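PDB 4YOD: thioredoxin-like protein from Bacteroides caccae ATCC 43185, which has no established function but is probably a thioredoxin-like thiol-disulfide oxidoreductase. Local coordinates for residues A[36-40]-A[59-63]; A[169-174]-A[263-267]. All coordinates share one frame; numbering follows the deposited sequence.

Contact 1 of 2, residues A[36-40]-A[59-63]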
# COMPACT_ATOMS: atom_id res chain seq x y z
N LYS A 36 -18.84 -11.46 -5.15
CA LYS A 36 -19.40 -11.28 -6.48
C LYS A 36 -20.79 -10.65 -6.51
O LYS A 36 -21.05 -9.84 -7.40
CB LYS A 36 -19.42 -12.62 -7.22
CG LYS A 36 -18.04 -12.95 -7.82
CD LYS A 36 -17.95 -14.36 -8.39
CE LYS A 36 -16.59 -14.63 -8.99
NZ LYS A 36 -16.50 -15.98 -9.61
N HIS A 37 -21.66 -10.97 -5.53
CA HIS A 37 -23.05 -10.51 -5.51
C HIS A 37 -23.32 -9.41 -4.48
O HIS A 37 -24.47 -8.97 -4.35
CB HIS A 37 -23.97 -11.72 -5.22
CG HIS A 37 -23.89 -12.77 -6.28
ND1 HIS A 37 -24.86 -12.87 -7.27
CD2 HIS A 37 -22.93 -13.70 -6.52
CE1 HIS A 37 -24.46 -13.86 -8.06
NE2 HIS A 37 -23.30 -14.38 -7.65
N TYR A 38 -22.28 -8.91 -3.80
CA TYR A 38 -22.35 -7.92 -2.72
C TYR A 38 -23.25 -6.73 -3.02
O TYR A 38 -24.03 -6.35 -2.14
CB TYR A 38 -20.94 -7.40 -2.35
CG TYR A 38 -20.91 -6.62 -1.05
CD1 TYR A 38 -20.83 -7.28 0.17
CD2 TYR A 38 -21.04 -5.24 -1.04
CE1 TYR A 38 -20.85 -6.58 1.38
CE2 TYR A 38 -21.06 -4.52 0.16
CZ TYR A 38 -20.96 -5.20 1.36
OH TYR A 38 -20.99 -4.51 2.54
N TRP A 39 -23.13 -6.15 -4.23
CA TRP A 39 -23.82 -4.93 -4.64
C TRP A 39 -25.05 -5.16 -5.52
O TRP A 39 -25.60 -4.20 -6.05
CB TRP A 39 -22.82 -4.02 -5.40
CG TRP A 39 -21.65 -3.59 -4.55
CD1 TRP A 39 -20.40 -4.13 -4.56
CD2 TRP A 39 -21.65 -2.58 -3.53
NE1 TRP A 39 -19.59 -3.47 -3.66
CE2 TRP A 39 -20.34 -2.52 -3.00
CE3 TRP A 39 -22.62 -1.68 -3.04
CZ2 TRP A 39 -19.97 -1.61 -2.00
CZ3 TRP A 39 -22.26 -0.78 -2.04
CH2 TRP A 39 -20.95 -0.76 -1.52
N ASP A 40 -25.48 -6.42 -5.69
CA ASP A 40 -26.61 -6.81 -6.54
C ASP A 40 -27.93 -6.07 -6.24
O ASP A 40 -28.70 -5.83 -7.17
CB ASP A 40 -26.87 -8.32 -6.41
CG ASP A 40 -25.97 -9.22 -7.24
OD1 ASP A 40 -24.94 -8.73 -7.75
OD2 ASP A 40 -26.31 -10.42 -7.38
N ALA A 59 -21.38 0.14 4.26
CA ALA A 59 -21.48 -0.93 3.25
C ALA A 59 -20.16 -1.05 2.47
O ALA A 59 -19.68 -2.17 2.26
CB ALA A 59 -22.63 -0.64 2.29
N TRP A 60 -19.54 0.10 2.12
CA TRP A 60 -18.24 0.12 1.42
C TRP A 60 -17.13 -0.47 2.32
O TRP A 60 -16.33 -1.25 1.83
CB TRP A 60 -17.86 1.54 0.95
CG TRP A 60 -16.52 1.58 0.27
CD1 TRP A 60 -15.32 1.93 0.83
CD2 TRP A 60 -16.22 1.11 -1.05
NE1 TRP A 60 -14.30 1.76 -0.08
CE2 TRP A 60 -14.82 1.25 -1.25
CE3 TRP A 60 -17.00 0.61 -2.11
CZ2 TRP A 60 -14.19 0.93 -2.46
CZ3 TRP A 60 -16.38 0.29 -3.31
CH2 TRP A 60 -15.00 0.44 -3.48
N VAL A 61 -17.09 -0.09 3.61
CA VAL A 61 -16.11 -0.56 4.60
C VAL A 61 -16.19 -2.11 4.73
O VAL A 61 -15.16 -2.79 4.67
CB VAL A 61 -16.32 0.17 5.96
CG1 VAL A 61 -15.61 -0.53 7.14
CG2 VAL A 61 -15.88 1.61 5.86
N ASP A 62 -17.42 -2.65 4.89
CA ASP A 62 -17.68 -4.09 4.99
C ASP A 62 -17.27 -4.83 3.70
O ASP A 62 -16.75 -5.94 3.78
CB ASP A 62 -19.13 -4.37 5.35
CG ASP A 62 -19.47 -4.00 6.78
OD1 ASP A 62 -18.54 -3.97 7.63
OD2 ASP A 62 -20.65 -3.71 7.06
N TYR A 63 -17.45 -4.20 2.53
CA TYR A 63 -17.02 -4.75 1.24
C TYR A 63 -15.49 -4.89 1.20
O TYR A 63 -14.99 -5.95 0.84
CB TYR A 63 -17.49 -3.85 0.09
CG TYR A 63 -17.14 -4.34 -1.30
CD1 TYR A 63 -17.67 -5.54 -1.78
CD2 TYR A 63 -16.40 -3.55 -2.17
CE1 TYR A 63 -17.37 -5.99 -3.07
CE2 TYR A 63 -16.18 -3.94 -3.49
CZ TYR A 63 -16.66 -5.16 -3.94
OH TYR A 63 -16.42 -5.55 -5.24
O HOH W 1 -22.45 -5.21 4.90
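An aromatic cluster of Tyr38, Trp39 and Tyr63 joins the turn around Tyr38 and Trp39 to one side of helix 53-66, in the helical part of the chain. The evidence for a directed contact starts at Trp39 and Tyr63. Trp39 turns its edge onto the face of Tyr63, with the planes of its five-membered ring and the phenol ring at 73°. Trp39 NE1 lies over the centre of the Tyr63 ring, 3.4 Å from Tyr63 CD1, so the indole N-H side meets the pi cloud. Farther along the indole, Trp39 CZ2 packs against Trp60 CE3 at 3.7 Å.

Tyr38 meets the same helix differently. Its ring and that of Tyr63 are inclined to each other, neither stacked nor edge-to-face, and Tyr63 CB sits over the Tyr38 face, 4.0 Å from the ring centroid, in a CH-pi contact. With CG anti to the backbone N (chi1 -167°), the Tyr38 ring extends to the helix backbone, where its OH donates to Ala59 O at 2.7 Å. The donor lies in the carbonyl plane, on a lone pair, at a C=O...donor angle of 125°, and Ala59 O also accepts the helical bond from Tyr63 N at 3.0 Å. A water donates hydrogen bonds to both Tyr38 OH and Asp62 OD2. A phenylalanine in place of Tyr38 would probably preserve much of the ring packing but leave Ala59 O without its second donor and the water without its phenolic acceptor.

Beyond the pair, Tyr63 OH bonds to Thr82 of helix 72-85, while Phe15 meets the Tyr38 ring. The chemistry implies a largely apolar, buried interface in which one phenol adds a directional bond to a helix carbonyl already engaged in its own helix.

Contact 2 of 2, residues A[169-174]-A[263-267]; sequences LYQLNA and LNKEK
Lys267 NZ is gripped by three oxygen partners between the two loops: it donates to Leu172 O at 2.8 Å and to two waters. The direct bond is tilted 23° from the carbonyl plane, with a C=O...donor angle of 156°. One water passes the link on to Tyr170 O; the other, 2.9 Å from Lys267 NZ, donates to both Ala174 O and Asn264 O. The ammonium group is thus met by backbone carbonyls, directly or through water, an arrangement likely to stabilise its positive charge.

The aliphatic part of Lys267 packs on Tyr170: Lys267 CG stands over the centre of the Tyr170 ring, 3.8 Å from the centroid and 6° off the normal, a CH-pi contact, while Lys267 CB approaches Tyr170 CZ at 3.6 Å. Bends at chi2 and chi4 carry the lysine chain past the ring and bring its amine to Leu172 O. The phenol hydroxyl is held elsewhere, by Ala154 O.

Deeper in, Leu169 and Leu263 meet tip to tip, their CD1 atoms 4.1 Å apart, and both side chains also touch Leu177 of strand 176-181. At the other end Lys265 CA points its hydrogen at Ala174 O, 3.5 Å away, and a third water joins Ala174 N to Lys265 O.

Asn264 to Lys267 form a type I beta turn, closed by Lys267 N to Asn264 O at 3.0 Å. This turn connects antiparallel strands 259-263 and 269-272, the beta hairpin at one edge of a thioredoxin-fold sheet, and the contact ties it to the loop leading into central strand 176-181.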
# COMPACT_ATOMS: atom_id res chain seq x y z
N LEU A 169 21.57 0.62 -4.23
CA LEU A 169 20.70 -0.42 -3.71
C LEU A 169 21.09 -1.80 -4.26
O LEU A 169 21.24 -2.74 -3.48
CB LEU A 169 19.23 -0.12 -4.06
CG LEU A 169 18.19 -1.20 -3.76
CD1 LEU A 169 18.06 -1.42 -2.25
CD2 LEU A 169 16.84 -0.84 -4.35
N TYR A 170 21.28 -1.90 -5.58
CA TYR A 170 21.55 -3.17 -6.24
C TYR A 170 22.96 -3.70 -5.99
O TYR A 170 23.20 -4.89 -6.24
CB TYR A 170 21.27 -3.09 -7.75
CG TYR A 170 19.81 -3.35 -8.08
CD1 TYR A 170 18.81 -2.46 -7.69
CD2 TYR A 170 19.43 -4.49 -8.78
CE1 TYR A 170 17.48 -2.69 -8.01
CE2 TYR A 170 18.09 -4.74 -9.09
CZ TYR A 170 17.12 -3.82 -8.72
OH TYR A 170 15.80 -4.05 -9.02
N GLN A 171 23.86 -2.87 -5.45
CA GLN A 171 25.24 -3.27 -5.13
C GLN A 171 25.28 -4.02 -3.79
O GLN A 171 26.31 -4.61 -3.44
CB GLN A 171 26.17 -2.05 -5.12
CG GLN A 171 26.77 -1.77 -6.49
CD GLN A 171 27.34 -0.38 -6.64
OE1 GLN A 171 27.33 0.45 -5.72
NE2 GLN A 171 27.86 -0.10 -7.83
N LEU A 172 24.18 -4.00 -3.04
CA LEU A 172 24.09 -4.69 -1.76
C LEU A 172 23.70 -6.14 -1.99
O LEU A 172 22.78 -6.43 -2.75
CB LEU A 172 23.13 -3.99 -0.81
CG LEU A 172 23.56 -2.60 -0.38
CD1 LEU A 172 22.40 -1.83 0.21
CD2 LEU A 172 24.79 -2.65 0.54
N ASN A 173 24.40 -7.04 -1.32
CA ASN A 173 24.22 -8.47 -1.48
C ASN A 173 23.76 -9.12 -0.19
O ASN A 173 24.52 -9.18 0.78
CB ASN A 173 25.54 -9.11 -1.96
CG ASN A 173 26.12 -8.41 -3.16
OD1 ASN A 173 25.45 -8.18 -4.17
ND2 ASN A 173 27.39 -8.03 -3.08
N ALA A 174 22.50 -9.60 -0.19
CA ALA A 174 21.87 -10.31 0.93
C ALA A 174 20.61 -11.03 0.46
O ALA A 174 19.97 -10.57 -0.49
CB ALA A 174 21.51 -9.34 2.05
N LEU A 263 12.61 -6.65 0.37
CA LEU A 263 13.02 -7.13 -0.95
C LEU A 263 13.72 -8.47 -0.82
O LEU A 263 14.34 -8.73 0.20
CB LEU A 263 13.95 -6.12 -1.68
CG LEU A 263 13.69 -4.59 -1.54
CD1 LEU A 263 14.73 -3.79 -2.35
CD2 LEU A 263 12.25 -4.19 -2.01
N ASN A 264 13.66 -9.33 -1.87
CA ASN A 264 14.37 -10.61 -1.84
C ASN A 264 15.82 -10.40 -2.39
O ASN A 264 16.24 -9.24 -2.56
CB ASN A 264 13.60 -11.71 -2.61
CG ASN A 264 13.57 -11.57 -4.12
OD1 ASN A 264 14.18 -10.68 -4.72
ND2 ASN A 264 12.89 -12.49 -4.77
N LYS A 265 16.55 -11.50 -2.65
CA LYS A 265 17.94 -11.55 -3.14
C LYS A 265 18.14 -10.77 -4.47
O LYS A 265 19.17 -10.12 -4.64
CB LYS A 265 18.36 -13.02 -3.33
CG LYS A 265 19.84 -13.23 -3.71
CD LYS A 265 20.59 -14.08 -2.70
CE LYS A 265 22.07 -14.21 -3.01
NZ LYS A 265 22.82 -12.94 -2.78
N GLU A 266 17.16 -10.87 -5.38
CA GLU A 266 17.16 -10.22 -6.71
C GLU A 266 16.55 -8.81 -6.67
O GLU A 266 16.40 -8.18 -7.72
CB GLU A 266 16.38 -11.08 -7.73
CG GLU A 266 16.86 -12.51 -7.88
CD GLU A 266 16.02 -13.34 -8.84
OE1 GLU A 266 14.98 -13.89 -8.39
OE2 GLU A 266 16.39 -13.43 -10.03
N LYS A 267 16.19 -8.32 -5.45
CA LYS A 267 15.58 -7.01 -5.19
C LYS A 267 14.13 -6.95 -5.66
O LYS A 267 13.58 -5.86 -5.80
CB LYS A 267 16.41 -5.82 -5.77
CG LYS A 267 17.87 -5.77 -5.29
CD LYS A 267 18.01 -5.56 -3.76
CE LYS A 267 19.46 -5.51 -3.32
NZ LYS A 267 20.14 -6.82 -3.51
O HOH W 2 21.19 -6.95 -6.10
O HOH W 3 21.51 -9.71 -3.02
O HOH W 4 18.61 -8.30 -1.58

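Contact 1 and contact 2 come in series along the chain, the first closing before the second opens, and lie on opposite sides of its centre. Their centres are 40 Å apart and their nearest atoms about 27 Å, so neither touches the other. They share no helix or sheet: contact 1 joins the turn around Tyr38 and Trp39 to helix 53-66 in the N-terminal helical region, within the range of a domain of unknown function, whereas contact 2 joins loops flanking strands of the mixed thioredoxin-like sheet. Bridging 18 residues, contact 1 is local; contact 2 spans 88. The separation is consistent with two parts of the protein, each held together by its own interactions.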